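Local coordinates for DNA topoisomerase 2-associated protein PAT1 (Saccharomyces cerevisiae, PDB 5LMG), which activates mRNA decapping and represses translation, its C-terminal domain directly binding the Dcp2 decapping enzyme and the Xrn1 exonuclease, at residues E60-L63 with D64-A67; M162-L165 with K166-S170; L358-D362 with G363-E367. The protein carries 2 engineered substitutions. All blocks are in the same frame, centred on the assembly; numbering follows the deposited sequence.

The three contacts follow one another along the chain and sample a largely helical domain from one end to the other. Contact 1 is a turn of helix 48-70, near one extremity; contact 2, on helix 151-174, lies close to the middle, its centre about 22 Å from that of contact 1. Helix 103-114 packs against both, so it links the two although their nearest atoms stay about 11 Å apart. Contact 3, the hairpin of strands 358-361 and 364-367, sits on the opposite side of the chain's centre from contact 1, with about 56 Å between centres. It meets the bound Dcp2 peptide, so that binding surface is remote from contact 1.

Contact 1: residues E60-L63 with D64-A67; sequences EEIL and DLEA. With EDO (1,2-ethanediol), chain G; EDO (1,2-ethanediol), chain E.
With CG set anti to the carbonyl carbon (chi1 -74°) and an extended chain beyond it, E66 reaches past I62, whose own CG2 stands anti to the backbone N; the two side chains pass one another at a slant, an i to i+4 pair within the alpha-helix 48-70. The I62 methyl CG2 touches the carboxylate, 3.6 Å from E66 OE2, and L63 CD2 approaches the other oxygen, E66 OE1. The carboxylate lies against these methyls, and its charge is met from outside the turn: R111 of helix 103-114 forms a salt bridge with E66 OE2 and also packs on I62 and L63. Buried I62 and L65 both meet M80 of helix 78-82, so the buried side of the turn packs on helices 103-114 and 78-82.

Four i to i+4 backbone bonds hold it together. The shortest runs from E66 N to I62 O at 2.8 Å, while D64 N to E60 O measures 3.1 Å.

Two acidic groups also come close along the helix: E61 OE1 lies 4.1 Å from D64 OD2, a like-charged pair that probably raises the proton affinity of both groups somewhat. A 1,2-ethanediol molecule, probably from the crystallisation liquor, sits beside E61. One water donates to the E60 carbonyl O at 2.7 Å and, weakly, to D64 OD1, a loose bridge from that carboxylate to the main chain.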
loop_
_atom_site.group_PDB
_atom_site.type_symbol
_atom_site.label_atom_id
_atom_site.label_comp_id
_atom_site.label_asym_id
_atom_site.label_seq_id
_atom_site.Cartn_x
_atom_site.Cartn_y
_atom_site.Cartn_z
ATOM N N GLU A 60 5.823 26.032 13.763
ATOM C CA GLU A 60 5.858 27.496 13.916
ATOM C C GLU A 60 5.642 28.184 12.571
ATOM O O GLU A 60 4.813 29.089 12.481
ATOM C CB GLU A 60 7.180 27.956 14.540
ATOM C CG GLU A 60 7.262 27.735 16.043
ATOM C CD GLU A 60 8.631 27.937 16.671
ATOM O OE1 GLU A 60 9.626 28.086 15.924
ATOM O OE2 GLU A 60 8.710 27.919 17.921
ATOM N N GLU A 61 6.337 27.710 11.522
ATOM C CA GLU A 61 6.232 28.257 10.169
ATOM C C GLU A 61 4.847 28.037 9.554
ATOM O O GLU A 61 4.341 28.940 8.885
ATOM C CB GLU A 61 7.350 27.739 9.249
ATOM C CG GLU A 61 8.772 28.034 9.721
ATOM C CD GLU A 61 9.235 29.476 9.848
ATOM O OE1 GLU A 61 8.460 30.407 9.531
ATOM O OE2 GLU A 61 10.396 29.668 10.275
ATOM N N ILE A 62 4.217 26.869 9.816
ATOM C CA ILE A 62 2.870 26.564 9.313
ATOM C C ILE A 62 1.855 27.467 10.012
ATOM O O ILE A 62 1.018 28.066 9.338
ATOM C CB ILE A 62 2.519 25.043 9.390
ATOM C CG1 ILE A 62 3.317 24.195 8.351
ATOM C CG2 ILE A 62 0.993 24.770 9.300
ATOM C CD1 ILE A 62 3.019 24.449 6.826
ATOM N N LEU A 63 1.950 27.588 11.352
ATOM C CA LEU A 63 1.068 28.438 12.150
ATOM C C LEU A 63 1.102 29.891 11.670
ATOM O O LEU A 63 0.044 30.508 11.575
ATOM C CB LEU A 63 1.353 28.317 13.660
ATOM C CG LEU A 63 1.001 26.964 14.339
ATOM C CD1 LEU A 63 1.312 27.007 15.813
ATOM C CD2 LEU A 63 -0.459 26.553 14.113
ATOM N N ASP A 64 2.295 30.400 11.287
ATOM C CA ASP A 64 2.470 31.753 10.733
ATOM C C ASP A 64 1.792 31.872 9.371
ATOM O O ASP A 64 1.064 32.836 9.146
ATOM C CB ASP A 64 3.967 32.120 10.604
ATOM C CG ASP A 64 4.652 32.562 11.889
ATOM O OD1 ASP A 64 3.938 32.843 12.883
ATOM O OD2 ASP A 64 5.904 32.641 11.896
ATOM N N LEU A 65 2.006 30.882 8.475
ATOM C CA LEU A 65 1.402 30.879 7.136
ATOM C C LEU A 65 -0.118 30.827 7.229
ATOM O O LEU A 65 -0.797 31.583 6.533
ATOM C CB LEU A 65 1.913 29.706 6.274
ATOM C CG LEU A 65 3.341 29.792 5.737
ATOM C CD1 LEU A 65 3.805 28.430 5.207
ATOM C CD2 LEU A 65 3.487 30.884 4.679
ATOM N N GLU A 66 -0.642 29.968 8.126
ATOM C CA GLU A 66 -2.075 29.777 8.346
ATOM C C GLU A 66 -2.718 31.030 8.909
ATOM O O GLU A 66 -3.801 31.392 8.450
ATOM C CB GLU A 66 -2.340 28.563 9.237
ATOM C CG GLU A 66 -2.130 27.239 8.523
ATOM C CD GLU A 66 -2.351 25.991 9.358
ATOM O OE1 GLU A 66 -2.266 26.075 10.607
ATOM O OE2 GLU A 66 -2.517 24.905 8.756
ATOM N N ALA A 67 -2.037 31.719 9.863
ATOM C CA ALA A 67 -2.522 32.969 10.473
ATOM C C ALA A 67 -2.578 34.105 9.443
ATOM O O ALA A 67 -3.594 34.797 9.370
ATOM C CB ALA A 67 -1.652 33.373 11.660
HETATM C C1 EDO G . 9.254 34.279 10.707
HETATM O O1 EDO G . 8.853 34.649 12.018
HETATM C C2 EDO G . 10.394 33.230 10.782
HETATM O O2 EDO G . 10.803 32.876 9.468
HETATM C C1 EDO E . 12.716 29.719 17.565
HETATM O O1 EDO E . 14.009 30.070 17.095
HETATM C C2 EDO E . 12.850 28.764 18.777
HETATM O O2 EDO E . 11.559 28.419 19.253
HETATM O O HOH W 1 4.243 30.734 14.581
#

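Contact 2: residues M162-L165 with K166-S170; sequences MIIL and KIIVS
Apolar packing pairs I163 with I167 and I164 with I168 along helix 151-174, a worked case of i to i+4 pairing in an alpha-helix. I163 and I167 run alongside each other in the same direction, CG2 of I163 meeting CD1 of I167 at 4.0 Å. I164 and I168 are crossed instead, and I164 CG2 comes to 3.8 Å from I168 CD1. In each pair the earlier residue offers the branch that lies anti to its backbone N, whereas the later one sends back its CG1 arm, which sits beside the N (chi1 -70° in I168) and carries CD1 over the preceding turn. I163, I164 and I167 pack on helix 103-114, against P110, M109 and F113 respectively, whereas I168 meets L206 of helix 201-216. L165 turns to that same helix, against N205 and I209.

Backbone hydrogen bonds form the second group. V169 N donates to L165 O at 3.0 Å in an almost straight bond (172°), and I168 N reaches I164 O at 3.1 Å. The link from I167 N to I163 O is weak at 3.3 Å.

Polar side chains make up the third. K166 bends at chi3, and its CE passes 3.5 Å from M162 O, bringing the aliphatic part of the chain back over the preceding turn. S170 OG donates to I167 O at 3.1 Å, giving that carbonyl a side-chain donor from the next turn.

The packing towards helices 103-114 and 201-216 is thus largely branched hydrocarbon, while the exposed K166 lays its aliphatic chain over the M162 carbonyl and S170 OG gives its hydrogen bond to a main-chain carbonyl of its own helix.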
loop_
_atom_site.group_PDB
_atom_site.type_symbol
_atom_site.label_atom_id
_atom_site.label_comp_id
_atom_site.label_asym_id
_atom_site.label_seq_id
_atom_site.Cartn_x
_atom_site.Cartn_y
_atom_site.Cartn_z
ATOM N N MET A 162 -3.348 6.545 6.425
ATOM C CA MET A 162 -4.476 7.466 6.322
ATOM C C MET A 162 -4.082 8.863 5.792
ATOM O O MET A 162 -4.770 9.397 4.922
ATOM C CB MET A 162 -5.184 7.566 7.688
ATOM C CG MET A 162 -6.436 8.401 7.675
ATOM S SD MET A 162 -7.010 8.812 9.339
ATOM C CE MET A 162 -5.892 10.121 9.771
ATOM N N ILE A 163 -2.998 9.448 6.322
ATOM C CA ILE A 163 -2.572 10.798 5.963
ATOM C C ILE A 163 -1.689 10.841 4.709
ATOM O O ILE A 163 -2.084 11.477 3.731
ATOM C CB ILE A 163 -1.922 11.511 7.184
ATOM C CG1 ILE A 163 -2.999 11.820 8.256
ATOM C CG2 ILE A 163 -1.145 12.780 6.759
ATOM C CD1 ILE A 163 -2.497 12.388 9.608
ATOM N N ILE A 164 -0.497 10.201 4.751
ATOM C CA ILE A 164 0.498 10.238 3.682
ATOM C C ILE A 164 -0.006 9.671 2.337
ATOM O O ILE A 164 0.153 10.341 1.306
ATOM C CB ILE A 164 1.842 9.585 4.118
ATOM C CG1 ILE A 164 2.339 10.118 5.507
ATOM C CG2 ILE A 164 2.925 9.693 3.037
ATOM C CD1 ILE A 164 2.583 11.679 5.687
ATOM N N LEU A 165 -0.610 8.472 2.340
ATOM C CA LEU A 165 -1.053 7.868 1.085
ATOM C C LEU A 165 -2.184 8.639 0.401
ATOM O O LEU A 165 -2.151 8.748 -0.818
ATOM C CB LEU A 165 -1.380 6.387 1.256
ATOM C CG LEU A 165 -0.234 5.422 0.871
ATOM C CD1 LEU A 165 1.050 5.664 1.684
ATOM C CD2 LEU A 165 -0.672 4.017 1.005
ATOM N N LYS A 166 -3.110 9.246 1.173
ATOM C CA LYS A 166 -4.203 10.091 0.668
ATOM C C LYS A 166 -3.625 11.326 -0.073
ATOM O O LYS A 166 -4.152 11.716 -1.111
ATOM C CB LYS A 166 -5.097 10.541 1.844
ATOM C CG LYS A 166 -6.483 11.061 1.459
ATOM C CD LYS A 166 -7.125 11.856 2.604
ATOM C CE LYS A 166 -7.621 11.007 3.755
ATOM N NZ LYS A 166 -7.700 11.789 5.016
ATOM N N ILE A 167 -2.536 11.915 0.460
ATOM C CA ILE A 167 -1.821 13.058 -0.124
ATOM C C ILE A 167 -1.159 12.649 -1.463
ATOM O O ILE A 167 -1.279 13.370 -2.446
ATOM C CB ILE A 167 -0.780 13.627 0.890
ATOM C CG1 ILE A 167 -1.462 14.358 2.062
ATOM C CG2 ILE A 167 0.259 14.530 0.208
ATOM C CD1 ILE A 167 -0.541 14.572 3.278
ATOM N N ILE A 168 -0.457 11.497 -1.483
ATOM C CA ILE A 168 0.228 10.988 -2.669
ATOM C C ILE A 168 -0.785 10.744 -3.797
ATOM O O ILE A 168 -0.594 11.283 -4.889
ATOM C CB ILE A 168 1.132 9.774 -2.326
ATOM C CG1 ILE A 168 2.345 10.254 -1.484
ATOM C CG2 ILE A 168 1.578 9.012 -3.586
ATOM C CD1 ILE A 168 3.117 9.194 -0.731
ATOM N N VAL A 169 -1.887 10.015 -3.487
ATOM C CA VAL A 169 -3.010 9.692 -4.377
ATOM C C VAL A 169 -3.590 10.961 -5.011
ATOM O O VAL A 169 -3.619 11.046 -6.233
ATOM C CB VAL A 169 -4.103 8.830 -3.668
ATOM C CG1 VAL A 169 -5.355 8.668 -4.530
ATOM C CG2 VAL A 169 -3.561 7.464 -3.285
ATOM N N SER A 170 -4.010 11.952 -4.184
ATOM C CA SER A 170 -4.589 13.226 -4.634
ATOM C C SER A 170 -3.648 14.019 -5.554
ATOM O O SER A 170 -4.082 14.465 -6.617
ATOM C CB SER A 170 -5.049 14.070 -3.447
ATOM O OG SER A 170 -3.986 14.828 -2.884
#

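Contact 3: residues L358-D362 with G363-E367; sequences LVYRD and GEISE
A two-stranded antiparallel beta hairpin joins L358-D362 to G363-E367 through a type I' turn from R361 to E364. V359 and S366 form a hydrogen-bonded pair: V359 N donates to S366 O at 2.8 Å and S366 N to V359 O at 2.8 Å. Nearer the turn, R361 N gives a 2.9 Å bond to E364 O, but the return from E364 N to R361 O is weak.

Y360 and I365, a non-hydrogen-bonded pair, share one face. Having its CG anti to the backbone N (chi1 178°), Y360 extends beside the turn: CD1 lies 4.0 Å from I365 CG1, which meets the ring at its edge, and OH is 3.4 Å from G363 CA. That hydroxyl hydrogen-bonds to E312 of helix 290-322. On the opposite side of the hairpin, V359 CG1 lies 3.7 Å above the plane of the R361 guanidinium, offset toward its rim. The same methyl is 3.8 Å from S366 OG.

I365 also touches I304 and I308 of helix 290-322 and an apolar side chain of the bound peptide, while L358 and E367 meet polar side chains of it. D362 and G363 both have positive phi, as expected for the two central residues of the tight turn in a 2-residue type I' beta hairpin.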
loop_
_atom_site.group_PDB
_atom_site.type_symbol
_atom_site.label_atom_id
_atom_site.label_comp_id
_atom_site.label_asym_id
_atom_site.label_seq_id
_atom_site.Cartn_x
_atom_site.Cartn_y
_atom_site.Cartn_z
ATOM N N LEU A 358 -11.088 -13.864 -15.778
ATOM C CA LEU A 358 -11.470 -15.050 -15.008
ATOM C C LEU A 358 -12.420 -14.669 -13.884
ATOM O O LEU A 358 -12.465 -13.503 -13.508
ATOM C CB LEU A 358 -10.227 -15.784 -14.449
ATOM C CG LEU A 358 -9.202 -16.294 -15.486
ATOM C CD1 LEU A 358 -7.995 -16.862 -14.799
ATOM C CD2 LEU A 358 -9.816 -17.334 -16.430
ATOM N N VAL A 359 -13.184 -15.641 -13.349
ATOM C CA VAL A 359 -14.141 -15.383 -12.265
ATOM C C VAL A 359 -14.313 -16.607 -11.348
ATOM O O VAL A 359 -14.345 -17.738 -11.835
ATOM C CB VAL A 359 -15.509 -14.829 -12.800
ATOM C CG1 VAL A 359 -16.250 -15.845 -13.674
ATOM C CG2 VAL A 359 -16.408 -14.313 -11.676
ATOM N N TYR A 360 -14.419 -16.363 -10.023
ATOM C CA TYR A 360 -14.724 -17.395 -9.041
ATOM C C TYR A 360 -16.230 -17.283 -8.773
ATOM O O TYR A 360 -16.695 -16.284 -8.211
ATOM C CB TYR A 360 -13.905 -17.272 -7.741
ATOM C CG TYR A 360 -14.285 -18.342 -6.737
ATOM C CD1 TYR A 360 -14.013 -19.685 -6.980
ATOM C CD2 TYR A 360 -15.002 -18.022 -5.587
ATOM C CE1 TYR A 360 -14.416 -20.680 -6.091
ATOM C CE2 TYR A 360 -15.397 -19.009 -4.682
ATOM C CZ TYR A 360 -15.104 -20.338 -4.940
ATOM O OH TYR A 360 -15.502 -21.319 -4.062
ATOM N N ARG A 361 -16.985 -18.286 -9.230
ATOM C CA ARG A 361 -18.443 -18.313 -9.139
ATOM C C ARG A 361 -18.922 -19.761 -9.170
ATOM O O ARG A 361 -18.416 -20.560 -9.959
ATOM C CB ARG A 361 -19.029 -17.511 -10.322
ATOM C CG ARG A 361 -20.525 -17.218 -10.273
ATOM C CD ARG A 361 -20.906 -16.102 -11.245
ATOM N NE ARG A 361 -20.484 -16.366 -12.628
ATOM C CZ ARG A 361 -20.129 -15.425 -13.502
ATOM N NH1 ARG A 361 -20.133 -14.142 -13.150
ATOM N NH2 ARG A 361 -19.764 -15.758 -14.734
ATOM N N ASP A 362 -19.903 -20.086 -8.302
ATOM C CA ASP A 362 -20.524 -21.411 -8.145
ATOM C C ASP A 362 -19.500 -22.492 -7.733
ATOM O O ASP A 362 -19.543 -23.625 -8.220
ATOM C CB ASP A 362 -21.348 -21.820 -9.397
ATOM C CG ASP A 362 -22.279 -20.756 -9.966
ATOM O OD1 ASP A 362 -22.838 -19.958 -9.169
ATOM O OD2 ASP A 362 -22.478 -20.742 -11.202
ATOM N N GLY A 363 -18.591 -22.107 -6.834
ATOM C CA GLY A 363 -17.548 -22.972 -6.285
ATOM C C GLY A 363 -16.401 -23.322 -7.212
ATOM O O GLY A 363 -15.622 -24.225 -6.896
ATOM N N GLU A 364 -16.264 -22.602 -8.351
ATOM C CA GLU A 364 -15.210 -22.847 -9.348
ATOM C C GLU A 364 -14.675 -21.574 -10.018
ATOM O O GLU A 364 -15.384 -20.568 -10.084
ATOM C CB GLU A 364 -15.734 -23.799 -10.438
ATOM C CG GLU A 364 -15.604 -25.271 -10.083
ATOM C CD GLU A 364 -16.201 -26.267 -11.061
ATOM O OE1 GLU A 364 -16.649 -25.851 -12.156
ATOM O OE2 GLU A 364 -16.214 -27.474 -10.728
ATOM N N ILE A 365 -13.428 -21.638 -10.539
ATOM C CA ILE A 365 -12.818 -20.550 -11.314
ATOM C C ILE A 365 -13.091 -20.868 -12.791
ATOM O O ILE A 365 -12.722 -21.936 -13.269
ATOM C CB ILE A 365 -11.299 -20.320 -11.064
ATOM C CG1 ILE A 365 -10.974 -20.063 -9.578
ATOM C CG2 ILE A 365 -10.761 -19.174 -11.952
ATOM C CD1 ILE A 365 -9.518 -20.439 -9.245
ATOM N N SER A 366 -13.733 -19.943 -13.501
ATOM C CA SER A 366 -14.072 -20.127 -14.910
ATOM C C SER A 366 -13.806 -18.851 -15.708
ATOM O O SER A 366 -13.470 -17.818 -15.125
ATOM C CB SER A 366 -15.536 -20.543 -15.038
ATOM O OG SER A 366 -16.395 -19.555 -14.490
ATOM N N GLU A 367 -13.956 -18.926 -17.041
ATOM C CA GLU A 367 -13.774 -17.785 -17.933
ATOM C C GLU A 367 -14.976 -16.847 -17.845
ATOM O O GLU A 367 -16.128 -17.288 -17.880
ATOM C CB GLU A 367 -13.564 -18.231 -19.385
ATOM C CG GLU A 367 -12.303 -19.041 -19.621
ATOM C CD GLU A 367 -12.254 -19.673 -20.998
ATOM O OE1 GLU A 367 -11.767 -19.003 -21.937
ATOM O OE2 GLU A 367 -12.734 -20.821 -21.144
#